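Local atomic coordinates of putative isochorismatase (PDB entry 3UAO), a protein that hydrolyses the amide of maleamate, releasing ammonia and maleate, as a step in the bacterial degradation of nicotinate (vitamin B3). Residues A87-R92 and T148-W153. Numbering follows the deposited sequence.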
# COMPACT_ATOMS: atom_id res chain seq x y z
N ALA A 87 -12.46 17.41 -7.91
CA ALA A 87 -12.21 16.74 -6.65
C ALA A 87 -11.13 17.56 -5.90
O ALA A 87 -10.16 18.03 -6.50
CB ALA A 87 -11.74 15.29 -6.89
N VAL A 88 -11.30 17.76 -4.60
CA VAL A 88 -10.30 18.50 -3.82
C VAL A 88 -9.97 17.79 -2.49
O VAL A 88 -10.88 17.37 -1.77
CB VAL A 88 -10.73 19.95 -3.55
CG1 VAL A 88 -9.63 20.73 -2.78
CG2 VAL A 88 -11.02 20.64 -4.86
N ALA A 89 -8.66 17.65 -2.22
CA ALA A 89 -8.14 16.93 -1.06
C ALA A 89 -7.09 17.77 -0.37
O ALA A 89 -6.27 18.39 -1.01
CB ALA A 89 -7.55 15.59 -1.47
N HIS A 90 -7.16 17.81 0.95
CA HIS A 90 -6.21 18.53 1.77
C HIS A 90 -5.53 17.50 2.69
O HIS A 90 -6.15 16.54 3.12
CB HIS A 90 -6.95 19.56 2.64
CG HIS A 90 -7.90 20.43 1.88
ND1 HIS A 90 -7.63 21.75 1.61
CD2 HIS A 90 -9.12 20.17 1.34
CE1 HIS A 90 -8.65 22.27 0.93
NE2 HIS A 90 -9.57 21.33 0.76
N SER A 91 -4.26 17.72 2.98
CA SER A 91 -3.52 16.83 3.83
C SER A 91 -3.11 17.62 5.07
O SER A 91 -2.94 18.84 5.05
CB SER A 91 -2.29 16.27 3.07
OG SER A 91 -1.10 16.98 3.36
N ARG A 92 -2.93 16.89 6.16
CA ARG A 92 -2.48 17.46 7.43
C ARG A 92 -1.63 16.39 8.06
O ARG A 92 -1.98 15.22 7.93
CB ARG A 92 -3.66 17.71 8.38
CG ARG A 92 -4.68 18.75 7.93
CD ARG A 92 -5.87 18.79 8.85
NE ARG A 92 -5.41 19.00 10.23
CZ ARG A 92 -6.04 18.60 11.33
NH1 ARG A 92 -7.20 17.96 11.28
NH2 ARG A 92 -5.48 18.83 12.49
N THR A 148 -2.62 6.06 3.82
CA THR A 148 -3.82 6.85 3.80
C THR A 148 -4.69 6.32 2.67
O THR A 148 -4.30 5.43 1.91
CB THR A 148 -3.55 8.33 3.47
OG1 THR A 148 -3.38 8.50 2.05
CG2 THR A 148 -2.31 8.90 4.22
N MET A 149 -5.87 6.88 2.55
CA MET A 149 -6.82 6.45 1.54
C MET A 149 -6.84 7.35 0.32
O MET A 149 -7.76 7.24 -0.50
CB MET A 149 -8.22 6.39 2.17
CG MET A 149 -8.40 5.24 3.14
SD MET A 149 -8.67 3.70 2.27
CE MET A 149 -10.31 3.91 1.60
N LEU A 150 -5.81 8.20 0.16
CA LEU A 150 -5.82 9.18 -0.95
C LEU A 150 -5.94 8.49 -2.31
O LEU A 150 -6.81 8.87 -3.11
CB LEU A 150 -4.64 10.15 -0.92
CG LEU A 150 -4.78 11.36 -1.86
CD1 LEU A 150 -6.11 12.02 -1.71
CD2 LEU A 150 -3.68 12.43 -1.65
N ALA A 151 -5.10 7.48 -2.58
CA ALA A 151 -5.13 6.85 -3.90
C ALA A 151 -6.55 6.40 -4.21
O ALA A 151 -7.05 6.62 -5.28
CB ALA A 151 -4.19 5.68 -3.98
N ALA A 152 -7.20 5.74 -3.26
CA ALA A 152 -8.50 5.13 -3.53
C ALA A 152 -9.61 6.20 -3.63
O ALA A 152 -10.56 6.07 -4.42
CB ALA A 152 -8.82 4.07 -2.48
N TRP A 153 -9.45 7.30 -2.86
CA TRP A 153 -10.38 8.43 -2.92
C TRP A 153 -10.36 9.02 -4.30
O TRP A 153 -11.41 9.34 -4.87
CB TRP A 153 -9.98 9.47 -1.89
CG TRP A 153 -10.98 10.54 -1.68
CD1 TRP A 153 -12.04 10.50 -0.85
CD2 TRP A 153 -10.99 11.82 -2.28
NE1 TRP A 153 -12.74 11.68 -0.90
CE2 TRP A 153 -12.11 12.51 -1.77
CE3 TRP A 153 -10.17 12.46 -3.21
CZ2 TRP A 153 -12.42 13.80 -2.17
CZ3 TRP A 153 -10.48 13.74 -3.59
CH2 TRP A 153 -11.60 14.40 -3.07
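Trp-153 reaches from the helix onto strand 87-92 and meets it with the benzo half of its indole. Its CG stands anti to the backbone N (chi1 -169°), which carries the ring off the helix to the strand. There Trp-153 CZ3 lies 3.9 Å from Ala-87 CB and 4.1 Å from Ala-89 CB, so two alanines, both directed toward the helix, receive the ring obliquely. Between the two alanines the end of the indole meets the strand backbone: Trp-153 CH2 is 3.3 Å from Val-88 O, and Val-88 N lies at the ring edge, in its plane. Val-88 itself turns its side chain away, onto helix 67-84. One turn earlier, Leu-150 adds a methyl, its CD1 3.9 Å from Ala-89 CB. Just before the helix, whose N-cap is Met-149, Leu-150 N donates a nearly straight bond (169°) to Thr-148 OG1, forming an ST turn. Tyr-135, on the neighbouring strand, stacks with the indole, and Trp-153 NE1 is hydrogen-bonded to Ala-100 O of a second subunit, tying the packing to the assembly. Small residues on a strand receiving large side chains from a helix illustrate helix-on-sheet packing, here against the parallel sheet of the Rossmann-like, three-layer isochorismatase fold.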